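Local atomic coordinates of Non-ribosomal peptide synthetase (Streptomyces halstedii, PDB entry 3WV4), a protein that belongs to the AMP-binding (ANL) superfamily and is modelled here as an N-terminal fragment of a non-ribosomal peptide synthetase. Residues A82-L87 and C116-V121; V109-G114 and V120-L125. All coordinates share one frame; numbering follows the deposited sequence.

Interaction 1: A82-L87 and C116-V121; sequences AFSAWL and CRRGVV
Ser84, on helix 73-89, and Arg118, in the turn after helix 106-116, bring the two backbones closest, with their CA atoms 6.4 Å apart. The side chains of Ser84 and Leu87 carry the contact from the helix. Those of Arg117, Arg118 and Val120 meet them from the loop.

Ser84 sits between the two arginines. Its OG receives a weak hydrogen bond from Arg117 NH1, 3.1 Å long and bent to 150° at the hydrogen. The serine meets this guanidinium at the edge. Ser84 CB instead lies over one face of the Arg118 guanidinium, toward its rim, and also touches Arg118 CG at 3.8 Å. The strongest partner of the OG is Gly114 O on helix 106-116. Ser80 O, one turn back on its own helix, is a second possible acceptor.

The loop is a helix C-terminus of the Schellman type. Gly119, with positive phi, is the C-prime residue. Its N bonds Cys116 O at 2.9 Å, and Val120 N reaches Ala115 O. Cys116 to Gly119 also form a type I beta turn.

Arg118 is bent at its second torsion (chi2 -66°), which folds the chain back over the turn. Its NH1 can then reach Arg117 O at 3.1 Å, coming from above the carbonyl plane. NE forms a salt bridge with Asp88 OD2, and NH2 bonds Glu186 O. Together these bonds fix the rotation of the group. The stronger acceptor of Arg117 NH1 is Gly184 O, and Arg117 NH2 bonds Glu186 O weakly.

Further along the helix, Leu87 and Val120 reach toward each other, tip to tip. Leu87 CD1 stands 4.1 Å from Val120 CG2. Ala115 of helix 106-116 touches both side chains.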
loop_
_atom_site.group_PDB
_atom_site.type_symbol
_atom_site.label_atom_id
_atom_site.label_comp_id
_atom_site.label_asym_id
_atom_site.label_seq_id
_atom_site.Cartn_x
_atom_site.Cartn_y
_atom_site.Cartn_z
ATOM N N ALA A 82 -18.795 2.828 -11.274
ATOM C CA ALA A 82 -19.356 1.750 -12.082
ATOM C C ALA A 82 -19.085 0.408 -11.436
ATOM O O ALA A 82 -19.959 -0.480 -11.356
ATOM C CB ALA A 82 -18.797 1.813 -13.497
ATOM N N PHE A 83 -17.871 0.243 -10.920
ATOM C CA PHE A 83 -17.554 -1.017 -10.262
ATOM C C PHE A 83 -18.385 -1.196 -8.986
ATOM O O PHE A 83 -18.829 -2.307 -8.688
ATOM C CB PHE A 83 -16.053 -1.194 -9.998
ATOM C CG PHE A 83 -15.744 -2.524 -9.415
ATOM C CD1 PHE A 83 -15.823 -3.662 -10.216
ATOM C CD2 PHE A 83 -15.592 -2.661 -8.065
ATOM C CE1 PHE A 83 -15.634 -4.916 -9.668
ATOM C CE2 PHE A 83 -15.370 -3.901 -7.511
ATOM C CZ PHE A 83 -15.385 -5.048 -8.313
ATOM N N SER A 84 -18.645 -0.099 -8.248
ATOM C CA SER A 84 -19.544 -0.182 -7.113
ATOM C C SER A 84 -20.966 -0.692 -7.557
ATOM O O SER A 84 -21.576 -1.522 -6.879
ATOM C CB SER A 84 -19.655 1.162 -6.402
ATOM O OG SER A 84 -18.414 1.579 -5.846
ATOM N N ALA A 85 -21.483 -0.210 -8.693
ATOM C CA ALA A 85 -22.808 -0.643 -9.152
ATOM C C ALA A 85 -22.789 -2.105 -9.498
ATOM O O ALA A 85 -23.745 -2.804 -9.271
ATOM C CB ALA A 85 -23.246 0.146 -10.357
ATOM N N TRP A 86 -21.662 -2.586 -10.000
ATOM C CA TRP A 86 -21.521 -3.987 -10.236
ATOM C C TRP A 86 -21.587 -4.770 -8.945
ATOM O O TRP A 86 -22.188 -5.833 -8.904
ATOM C CB TRP A 86 -20.178 -4.239 -10.921
ATOM C CG TRP A 86 -19.969 -5.590 -11.386
ATOM C CD1 TRP A 86 -20.308 -6.092 -12.599
ATOM C CD2 TRP A 86 -19.262 -6.621 -10.696
ATOM N NE1 TRP A 86 -19.901 -7.414 -12.696
ATOM C CE2 TRP A 86 -19.265 -7.775 -11.544
ATOM C CE3 TRP A 86 -18.683 -6.719 -9.419
ATOM C CZ2 TRP A 86 -18.669 -8.974 -11.177
ATOM C CZ3 TRP A 86 -18.072 -7.919 -9.055
ATOM C CH2 TRP A 86 -18.097 -9.042 -9.915
ATOM N N LEU A 87 -20.896 -4.306 -7.900
ATOM C CA LEU A 87 -21.019 -4.971 -6.622
ATOM C C LEU A 87 -22.477 -4.993 -6.191
ATOM O O LEU A 87 -22.993 -6.024 -5.798
ATOM C CB LEU A 87 -20.174 -4.271 -5.551
ATOM C CG LEU A 87 -18.658 -4.419 -5.743
ATOM C CD1 LEU A 87 -17.900 -3.620 -4.704
ATOM C CD2 LEU A 87 -18.251 -5.878 -5.685
ATOM N N CYS A 116 -14.373 0.002 -1.700
ATOM C CA CYS A 116 -14.369 0.856 -0.507
ATOM C C CYS A 116 -15.671 1.699 -0.380
ATOM O O CYS A 116 -16.221 1.852 0.750
ATOM C CB CYS A 116 -13.155 1.779 -0.545
ATOM S SG CYS A 116 -11.610 0.943 -0.098
ATOM N N ARG A 117 -16.133 2.236 -1.530
ATOM C CA ARG A 117 -17.320 3.103 -1.603
ATOM C C ARG A 117 -18.591 2.360 -1.204
ATOM O O ARG A 117 -19.632 2.997 -1.025
ATOM C CB ARG A 117 -17.554 3.601 -3.021
ATOM C CG ARG A 117 -16.595 4.645 -3.515
ATOM C CD ARG A 117 -16.901 5.014 -4.964
ATOM N NE ARG A 117 -18.042 5.926 -4.987
ATOM C CZ ARG A 117 -19.284 5.612 -5.345
ATOM N NH1 ARG A 117 -19.624 4.378 -5.780
ATOM N NH2 ARG A 117 -20.204 6.577 -5.286
ATOM N N ARG A 118 -18.525 1.032 -1.143
ATOM C CA ARG A 118 -19.638 0.213 -0.689
ATOM C C ARG A 118 -19.389 -0.451 0.627
ATOM O O ARG A 118 -20.132 -1.340 1.013
ATOM C CB ARG A 118 -20.017 -0.832 -1.771
ATOM C CG ARG A 118 -20.610 -0.171 -3.005
ATOM C CD ARG A 118 -21.962 0.475 -2.665
ATOM N NE ARG A 118 -22.574 1.225 -3.775
ATOM C CZ ARG A 118 -22.559 2.548 -3.911
ATOM N NH1 ARG A 118 -21.905 3.331 -3.058
ATOM N NH2 ARG A 118 -23.164 3.094 -4.949
ATOM N N GLY A 119 -18.322 -0.072 1.314
ATOM C CA GLY A 119 -17.929 -0.779 2.541
ATOM C C GLY A 119 -17.571 -2.219 2.333
ATOM O O GLY A 119 -17.553 -3.005 3.280
ATOM N N VAL A 120 -17.269 -2.599 1.104
ATOM C CA VAL A 120 -16.852 -3.990 0.813
ATOM C C VAL A 120 -15.341 -4.069 1.060
ATOM O O VAL A 120 -14.574 -3.106 0.843
ATOM C CB VAL A 120 -17.242 -4.341 -0.653
ATOM C CG1 VAL A 120 -16.619 -5.624 -1.185
ATOM C CG2 VAL A 120 -18.736 -4.423 -0.744
ATOM N N VAL A 121 -14.909 -5.228 1.512
ATOM C CA VAL A 121 -13.541 -5.448 1.887
ATOM C C VAL A 121 -12.711 -6.062 0.776
ATOM O O VAL A 121 -12.969 -7.179 0.350
ATOM C CB VAL A 121 -13.456 -6.335 3.141
ATOM C CG1 VAL A 121 -12.015 -6.369 3.640
ATOM C CG2 VAL A 121 -14.369 -5.767 4.214
#

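Interaction 2: V109-G114 and V120-L125; sequences VAVFYG and VVFVPL
Val111 and Phe112, neighbours on helix 106-116, both pack on Phe122 of strand 121-124. The contact is wholly apolar and buried. Val111 comes first and meets the rim of the ring. Its CG1 lies near the ring plane, 3.8 Å from Phe122 CE1. With CG1 anti to the backbone N (chi1 173°), this is the branch that meets the rim.

Phe112 follows and takes a face of the same ring. Its CB sits 4.0 Å from the centroid of the Phe122 ring, 11° off the normal, a CH-pi contact. Its ring then runs on past that face. Phe112 CD1 lies 3.5 Å from Phe122 CD2, toward the rim. The two rings are oblique, with planes at 54° and centroids 5.1 Å apart. Phe122 also leans on the helix backbone, with its CD1 3.8 Å from Phe112 CA. One ring is thus touched at an edge and over a face by consecutive helix residues.

The pair belongs to a beta-alpha-beta unit: strand 97-101, helix 106-116 and strand 121-124. Its two strands lie side by side and parallel. Phe122 also touches Val100 of strand 97-101. Phe112 reaches Val197 of strand 195-200 and, on helix 246-258, Leu249 and Leu253. Val111 meets Phe83 of helix 73-89.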
loop_
_atom_site.group_PDB
_atom_site.type_symbol
_atom_site.label_atom_id
_atom_site.label_comp_id
_atom_site.label_asym_id
_atom_site.label_seq_id
_atom_site.Cartn_x
_atom_site.Cartn_y
_atom_site.Cartn_z
ATOM N N VAL A 109 -7.317 -0.685 -9.448
ATOM C CA VAL A 109 -7.455 0.484 -8.576
ATOM C C VAL A 109 -8.944 0.885 -8.486
ATOM O O VAL A 109 -9.434 1.340 -7.425
ATOM C CB VAL A 109 -6.607 1.641 -9.117
ATOM C CG1 VAL A 109 -6.702 2.872 -8.215
ATOM C CG2 VAL A 109 -5.147 1.218 -9.213
ATOM N N ALA A 110 -9.650 0.673 -9.603
ATOM C CA ALA A 110 -11.088 0.866 -9.671
ATOM C C ALA A 110 -11.833 -0.165 -8.847
ATOM O O ALA A 110 -12.826 0.183 -8.169
ATOM C CB ALA A 110 -11.566 0.844 -11.131
ATOM N N VAL A 111 -11.340 -1.412 -8.848
ATOM C CA VAL A 111 -11.904 -2.457 -7.997
ATOM C C VAL A 111 -11.726 -2.072 -6.525
ATOM O O VAL A 111 -12.657 -2.098 -5.730
ATOM C CB VAL A 111 -11.286 -3.818 -8.287
ATOM C CG1 VAL A 111 -11.763 -4.836 -7.282
ATOM C CG2 VAL A 111 -11.657 -4.276 -9.687
ATOM N N PHE A 112 -10.536 -1.646 -6.184
ATOM C CA PHE A 112 -10.233 -1.211 -4.832
ATOM C C PHE A 112 -11.170 -0.083 -4.386
ATOM O O PHE A 112 -11.889 -0.176 -3.390
ATOM C CB PHE A 112 -8.761 -0.796 -4.787
ATOM C CG PHE A 112 -8.359 -0.182 -3.515
ATOM C CD1 PHE A 112 -8.654 -0.790 -2.337
ATOM C CD2 PHE A 112 -7.754 1.061 -3.487
ATOM C CE1 PHE A 112 -8.283 -0.212 -1.128
ATOM C CE2 PHE A 112 -7.427 1.670 -2.290
ATOM C CZ PHE A 112 -7.671 1.027 -1.115
ATOM N N TYR A 113 -11.199 0.987 -5.141
ATOM C CA TYR A 113 -12.007 2.135 -4.717
ATOM C C TYR A 113 -13.500 1.870 -4.755
ATOM O O TYR A 113 -14.242 2.309 -3.834
ATOM C CB TYR A 113 -11.664 3.359 -5.533
ATOM C CG TYR A 113 -10.393 4.085 -5.066
ATOM C CD1 TYR A 113 -10.233 4.495 -3.729
ATOM C CD2 TYR A 113 -9.369 4.350 -5.948
ATOM C CE1 TYR A 113 -9.069 5.122 -3.295
ATOM C CE2 TYR A 113 -8.206 4.966 -5.511
ATOM C CZ TYR A 113 -8.081 5.354 -4.179
ATOM O OH TYR A 113 -6.972 6.020 -3.770
ATOM N N GLY A 114 -13.959 1.136 -5.785
ATOM C CA GLY A 114 -15.396 0.883 -5.917
ATOM C C GLY A 114 -15.851 0.038 -4.745
ATOM O O GLY A 114 -16.969 0.211 -4.223
ATOM N N VAL A 120 -17.269 -2.599 1.104
ATOM C CA VAL A 120 -16.852 -3.990 0.813
ATOM C C VAL A 120 -15.341 -4.069 1.060
ATOM O O VAL A 120 -14.574 -3.106 0.843
ATOM C CB VAL A 120 -17.242 -4.341 -0.653
ATOM C CG1 VAL A 120 -16.619 -5.624 -1.185
ATOM C CG2 VAL A 120 -18.736 -4.423 -0.744
ATOM N N VAL A 121 -14.909 -5.228 1.512
ATOM C CA VAL A 121 -13.541 -5.448 1.887
ATOM C C VAL A 121 -12.711 -6.062 0.776
ATOM O O VAL A 121 -12.969 -7.179 0.350
ATOM C CB VAL A 121 -13.456 -6.335 3.141
ATOM C CG1 VAL A 121 -12.015 -6.369 3.640
ATOM C CG2 VAL A 121 -14.369 -5.767 4.214
ATOM N N PHE A 122 -11.664 -5.345 0.391
ATOM C CA PHE A 122 -10.733 -5.704 -0.654
ATOM C C PHE A 122 -9.657 -6.621 -0.082
ATOM O O PHE A 122 -8.990 -6.259 0.913
ATOM C CB PHE A 122 -10.103 -4.404 -1.110
ATOM C CG PHE A 122 -9.208 -4.503 -2.315
ATOM C CD1 PHE A 122 -9.730 -4.790 -3.568
ATOM C CD2 PHE A 122 -7.847 -4.206 -2.215
ATOM C CE1 PHE A 122 -8.925 -4.815 -4.684
ATOM C CE2 PHE A 122 -7.019 -4.256 -3.328
ATOM C CZ PHE A 122 -7.574 -4.575 -4.575
ATOM N N VAL A 123 -9.484 -7.787 -0.717
ATOM C CA VAL A 123 -8.505 -8.827 -0.301
ATOM C C VAL A 123 -7.633 -9.163 -1.494
ATOM O O VAL A 123 -7.931 -10.061 -2.249
ATOM C CB VAL A 123 -9.197 -10.108 0.170
ATOM C CG1 VAL A 123 -8.203 -11.043 0.874
ATOM C CG2 VAL A 123 -10.328 -9.798 1.122
ATOM N N PRO A 124 -6.579 -8.381 -1.715
ATOM C CA PRO A 124 -5.728 -8.567 -2.875
ATOM C C PRO A 124 -4.725 -9.709 -2.702
ATOM O O PRO A 124 -4.148 -9.841 -1.604
ATOM C CB PRO A 124 -4.969 -7.253 -2.948
ATOM C CG PRO A 124 -4.876 -6.789 -1.520
ATOM C CD PRO A 124 -6.103 -7.297 -0.829
ATOM N N LEU A 125 -4.529 -10.497 -3.773
ATOM C CA LEU A 125 -3.560 -11.627 -3.815
ATOM C C LEU A 125 -2.591 -11.475 -4.988
ATOM O O LEU A 125 -2.974 -10.985 -6.068
ATOM C CB LEU A 125 -4.291 -12.965 -3.948
ATOM C CG LEU A 125 -4.814 -13.654 -2.688
ATOM C CD1 LEU A 125 -5.199 -12.718 -1.573
ATOM C CD2 LEU A 125 -5.949 -14.633 -2.945
#

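In the fold
Interactions 1 and 2 are neighbours, with centres about 8 Å apart. Interaction 2 lies within one beta-alpha-beta unit, where helix 106-116 packs on the strand that follows it. Interaction 1 joins helix 73-89 to the helix-to-strand connection of that unit. Their segments overlap at Val120 and Val121; Val120 makes its contact in interaction 1. A probable hydrogen bond links the two directly, with Ser84 OG 2.6 Å from Gly114 O. Phe83 CD2 also packs on Val111 CA at 3.7 Å. Helix 106-116 therefore packs on helix 73-89 as well as on strand 121-124. Both are buried packing contacts.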